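Local coordinates for autolysin E (Staphylococcus aureus, PDB 4PI8), which is a peptidoglycan glycosidase of the lysozyme clan that probably cleaves the NAG-NAM glycan chain, and here holds a NAG-NAM disaccharide, at residues Glu61-Ser66 against Lys210-Phe215; Asn71-Gly76 against Tyr100-Ala105. The protein carries 1 engineered substitution. One frame throughout, in Å; residues are numbered along the deposited sequence.

Contact 1: Glu61-Ser66 against Lys210-Phe215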
# COMPACT_ATOMS: atom_id res chain seq x y z
N GLU A 61 12.49 -3.48 -5.84
CA GLU A 61 13.69 -2.89 -6.45
C GLU A 61 13.64 -1.39 -6.25
O GLU A 61 12.67 -0.69 -6.63
CB GLU A 61 13.77 -3.16 -7.94
CG GLU A 61 13.87 -4.61 -8.45
CD GLU A 61 14.82 -5.51 -7.70
OE1 GLU A 61 15.80 -5.04 -7.07
OE2 GLU A 61 14.56 -6.74 -7.75
N LYS A 62 14.76 -0.88 -5.79
CA LYS A 62 14.93 0.52 -5.44
C LYS A 62 15.05 1.39 -6.64
O LYS A 62 15.31 0.88 -7.77
CB LYS A 62 16.12 0.67 -4.59
CG LYS A 62 16.01 -0.14 -3.30
CD LYS A 62 17.20 0.03 -2.38
CE LYS A 62 18.42 -0.68 -2.96
NZ LYS A 62 19.57 -0.57 -2.05
N VAL A 63 14.83 2.68 -6.45
CA VAL A 63 14.92 3.62 -7.54
C VAL A 63 15.91 4.75 -7.18
O VAL A 63 16.06 5.13 -6.01
CB VAL A 63 13.58 4.21 -8.00
CG1 VAL A 63 12.77 3.14 -8.70
CG2 VAL A 63 12.84 4.85 -6.86
N PRO A 64 16.57 5.32 -8.19
CA PRO A 64 17.55 6.36 -8.00
C PRO A 64 16.90 7.71 -7.84
O PRO A 64 16.77 8.48 -8.78
CB PRO A 64 18.41 6.26 -9.28
CG PRO A 64 17.47 5.86 -10.33
CD PRO A 64 16.54 4.86 -9.61
N MET A 65 16.49 7.98 -6.62
CA MET A 65 15.87 9.24 -6.22
C MET A 65 16.64 9.83 -5.08
O MET A 65 16.75 9.22 -4.03
CB MET A 65 14.38 9.03 -5.79
CG MET A 65 13.48 8.69 -6.95
SD MET A 65 12.99 10.10 -7.99
CE MET A 65 11.80 10.83 -6.87
N SER A 66 17.16 11.03 -5.25
CA SER A 66 17.82 11.72 -4.17
C SER A 66 16.85 12.30 -3.14
O SER A 66 15.63 12.41 -3.42
CB SER A 66 18.63 12.89 -4.71
OG SER A 66 17.75 13.87 -5.25
N LYS A 210 3.03 8.83 -12.57
CA LYS A 210 3.30 10.26 -12.69
C LYS A 210 4.73 10.56 -12.19
O LYS A 210 5.49 11.32 -12.81
CB LYS A 210 2.24 11.04 -11.93
CG LYS A 210 2.09 12.50 -12.28
CD LYS A 210 0.90 13.08 -11.51
CE LYS A 210 -0.36 13.05 -12.33
NZ LYS A 210 -1.42 13.84 -11.67
N SER A 211 5.13 9.99 -11.05
CA SER A 211 6.44 10.29 -10.50
C SER A 211 7.54 9.70 -11.36
O SER A 211 8.61 10.32 -11.54
CB SER A 211 6.51 9.74 -9.08
OG SER A 211 5.58 10.33 -8.26
N TYR A 212 7.34 8.50 -11.93
CA TYR A 212 8.32 7.91 -12.84
C TYR A 212 8.54 8.86 -14.03
O TYR A 212 9.69 9.05 -14.45
CB TYR A 212 7.90 6.51 -13.37
CG TYR A 212 8.37 5.37 -12.51
CD1 TYR A 212 8.00 5.26 -11.19
CD2 TYR A 212 9.20 4.41 -13.02
CE1 TYR A 212 8.52 4.23 -10.41
CE2 TYR A 212 9.70 3.37 -12.23
CZ TYR A 212 9.33 3.33 -10.92
OH TYR A 212 9.86 2.30 -10.14
N LYS A 213 7.45 9.36 -14.60
CA LYS A 213 7.58 10.20 -15.81
C LYS A 213 8.10 11.57 -15.44
O LYS A 213 8.76 12.23 -16.32
CB LYS A 213 6.27 10.23 -16.56
CG LYS A 213 5.91 8.90 -17.17
CD LYS A 213 4.59 8.82 -17.89
CE LYS A 213 4.35 7.40 -18.38
NZ LYS A 213 3.15 7.21 -19.20
N GLN A 214 7.91 12.05 -14.24
CA GLN A 214 8.42 13.33 -13.80
C GLN A 214 9.93 13.27 -13.72
O GLN A 214 10.61 14.26 -14.07
CB GLN A 214 7.84 13.75 -12.44
CG GLN A 214 8.37 15.06 -11.89
CD GLN A 214 7.66 15.57 -10.71
OE1 GLN A 214 6.61 15.09 -10.37
NE2 GLN A 214 8.19 16.58 -10.11
N PHE A 215 10.53 12.17 -13.26
CA PHE A 215 11.98 12.08 -13.03
C PHE A 215 12.69 11.24 -14.08
O PHE A 215 13.91 11.09 -14.01
CB PHE A 215 12.22 11.61 -11.59
CG PHE A 215 11.78 12.62 -10.57
CD1 PHE A 215 12.51 13.80 -10.36
CD2 PHE A 215 10.59 12.48 -9.93
CE1 PHE A 215 12.05 14.73 -9.42
CE2 PHE A 215 10.13 13.42 -9.00
CZ PHE A 215 10.89 14.54 -8.74
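Met65 lays the end of its side chain over one face of the Phe215 ring. This is a Met-aromatic contact, with a CH-pi contact beside it. It joins the loop before helix 67-74 to the last turn of helix 200-215. Both the methyl and the sulfur touch the ring. Met65 CE lies 3.6 Å above the plane of the Phe215 ring, shifted toward the rim, and is 3.7 Å from Phe215 CD2. The sulfur comes in more obliquely, with Met65 SD 3.8 Å from Phe215 CG. The Met65 chain bends at both chi2 (-78°) and chi3 (-75°). These bends carry its end to the ring, and the two side chains cross at about a right angle. On the opposite face of the same ring sits CG of Gln214, the preceding residue of the helix, also displaced toward the rim. The ring therefore has an aliphatic group above and below.

A second meeting lies two residues earlier in the loop. Val63 points toward the helix, and its CG1 methyl reaches the phenol end of Tyr212. Val63 CG1 is 3.4 Å from Tyr212 OH and 4.1 Å from Tyr212 CZ, and it meets the ring neither squarely over the face nor at the edge. The hydroxyl oxygen has a polar partner elsewhere, a hydrogen bond with Asn97 ND2. Val98 of helix 98-108 touches both Val63 and Met65. Beyond Met65, Ser66 takes the N-cap position of helix 67-74, where its backbone N is hydrogen-bonded to Glu69 OE1. Between the two touching residues, Pro64 is the centre of an inverse gamma turn, with a weak 2.9 Å bond from Met65 N to Val63 O.

Contact 2: Asn71-Gly76 against Tyr100-Ala105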
# COMPACT_ATOMS: atom_id res chain seq x y z
N ASN A 71 11.79 14.95 -1.77
CA ASN A 71 11.14 16.13 -1.17
C ASN A 71 10.36 16.93 -2.17
O ASN A 71 9.30 17.48 -1.81
CB ASN A 71 12.12 16.98 -0.40
CG ASN A 71 12.37 16.41 0.99
OD1 ASN A 71 11.46 15.86 1.62
ND2 ASN A 71 13.56 16.55 1.50
N GLN A 72 10.77 16.95 -3.43
CA GLN A 72 9.91 17.57 -4.48
C GLN A 72 8.60 16.89 -4.59
O GLN A 72 7.53 17.56 -4.63
CB GLN A 72 10.50 17.38 -5.85
CG GLN A 72 11.51 18.36 -6.27
CD GLN A 72 11.92 18.13 -7.70
OE1 GLN A 72 11.08 18.22 -8.67
NE2 GLN A 72 13.20 17.79 -7.87
N LEU A 73 8.56 15.55 -4.56
CA LEU A 73 7.29 14.83 -4.57
C LEU A 73 6.45 15.14 -3.39
O LEU A 73 5.26 15.08 -3.49
CB LEU A 73 7.49 13.31 -4.67
CG LEU A 73 8.03 12.73 -5.96
CD1 LEU A 73 8.14 11.24 -5.79
CD2 LEU A 73 7.08 13.08 -7.10
N LEU A 74 7.03 15.36 -2.21
CA LEU A 74 6.35 15.57 -1.00
C LEU A 74 5.95 17.02 -0.71
O LEU A 74 5.32 17.28 0.28
CB LEU A 74 7.17 15.02 0.17
CG LEU A 74 7.38 13.51 0.13
CD1 LEU A 74 8.35 13.11 1.21
CD2 LEU A 74 6.06 12.78 0.26
N LYS A 75 6.40 17.94 -1.54
CA LYS A 75 6.04 19.37 -1.38
C LYS A 75 4.52 19.53 -1.45
O LYS A 75 3.83 18.98 -2.33
CB LYS A 75 6.72 20.25 -2.42
CG LYS A 75 6.79 21.72 -2.01
CD LYS A 75 7.76 21.94 -0.85
CE LYS A 75 7.82 23.36 -0.36
NZ LYS A 75 8.96 23.43 0.59
N GLY A 76 3.96 20.23 -0.46
CA GLY A 76 2.55 20.41 -0.35
C GLY A 76 1.79 19.19 0.06
O GLY A 76 0.53 19.12 -0.05
N TYR A 100 7.10 3.98 -4.86
CA TYR A 100 5.99 3.22 -4.36
C TYR A 100 5.67 3.65 -2.95
O TYR A 100 4.50 3.91 -2.63
CB TYR A 100 6.32 1.71 -4.42
CG TYR A 100 5.54 0.95 -3.38
CD1 TYR A 100 4.17 0.87 -3.42
CD2 TYR A 100 6.19 0.43 -2.26
CE1 TYR A 100 3.47 0.28 -2.40
CE2 TYR A 100 5.51 -0.18 -1.24
CZ TYR A 100 4.15 -0.19 -1.28
OH TYR A 100 3.46 -0.72 -0.21
N LEU A 101 6.67 3.77 -2.08
CA LEU A 101 6.42 4.04 -0.68
C LEU A 101 5.73 5.40 -0.50
O LEU A 101 4.73 5.53 0.25
CB LEU A 101 7.70 3.99 0.13
CG LEU A 101 7.59 3.79 1.62
CD1 LEU A 101 6.91 2.48 2.00
CD2 LEU A 101 8.99 3.89 2.19
N VAL A 102 6.23 6.41 -1.18
CA VAL A 102 5.64 7.74 -1.16
C VAL A 102 4.24 7.65 -1.67
O VAL A 102 3.30 8.26 -1.11
CB VAL A 102 6.48 8.74 -1.97
CG1 VAL A 102 5.68 10.00 -2.26
CG2 VAL A 102 7.81 9.05 -1.21
N SER A 103 4.04 7.01 -2.86
CA SER A 103 2.72 6.95 -3.46
C SER A 103 1.71 6.27 -2.58
O SER A 103 0.55 6.72 -2.45
CB SER A 103 2.79 6.29 -4.87
OG SER A 103 3.70 6.99 -5.73
N HIS A 104 2.07 5.17 -1.96
CA HIS A 104 1.22 4.47 -1.02
C HIS A 104 0.86 5.40 0.12
O HIS A 104 -0.33 5.51 0.48
CB HIS A 104 1.92 3.19 -0.58
CG HIS A 104 1.09 2.28 0.26
ND1 HIS A 104 1.49 1.01 0.57
CD2 HIS A 104 -0.10 2.48 0.88
CE1 HIS A 104 0.58 0.45 1.32
NE2 HIS A 104 -0.40 1.31 1.53
N ALA A 105 1.84 6.05 0.74
CA ALA A 105 1.55 6.96 1.87
C ALA A 105 0.63 8.03 1.43
O ALA A 105 -0.28 8.41 2.25
CB ALA A 105 2.84 7.53 2.42
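Val102 CG1 meets Leu74 CD2 at 3.8 Å, the nearest approach between the two segments. A more distant touch, 4.5 Å, joins Val102 CG1 to Leu73 CB. One methyl of the valine thus serves two successive leucines. Val102 points toward the other segment, and its chi1 of 164° sets CG1 opposite the backbone N, out to the leucines. Leu74 starts off to one side, but its end comes nearer. With CD1 extended (chi2 173°), CD2 is the branch that turns to Val102. The contact is wholly apolar, and Leu74 and Val102 are both buried.

Phe87 of helix 84-94 touches Leu74 and Val102 alike, and Leu101 as well. Helices 67-74, 84-94 and 98-108 therefore share one apolar seam. This is plain helix-to-helix packing in a largely helical protein whose family belongs to the lysozyme clan.

Further out, Asn71 OD1 accepts a hydrogen bond from Gly84 N at the start of helix 84-94, and Gly76 N, just past helix 67-74, is bound by Glu81 OE2. Away from the leucines, Tyr100 OH and His104 ND1 form a 2.7 Å hydrogen bond across one helical turn, at an angle of 158°. The His104 ring meets Phe131 and Trp200 edge-to-face, and also meets the ring of Tyr194, which lines the glycan pocket.

From the N terminus, the chain first enters contact 1 at residues 61-66. It then runs straight into helix 67-74, whose end opens contact 2. After helix 84-94 it returns on helix 98-108, where residues 100-105 meet 71-76 and close a short loop of chain. About a hundred residues later, helix 200-215 comes back and residues 210-215 close contact 1. The small loop thus lies wholly within the large one. The centres are about 11 Å apart, and the two sites touch. Leu73 CD2 packs 3.6 Å from Phe215 CE2 and also lies against Ser211. Helix 67-74 packs on both helix 98-108 and helix 200-215, and these two also touch each other.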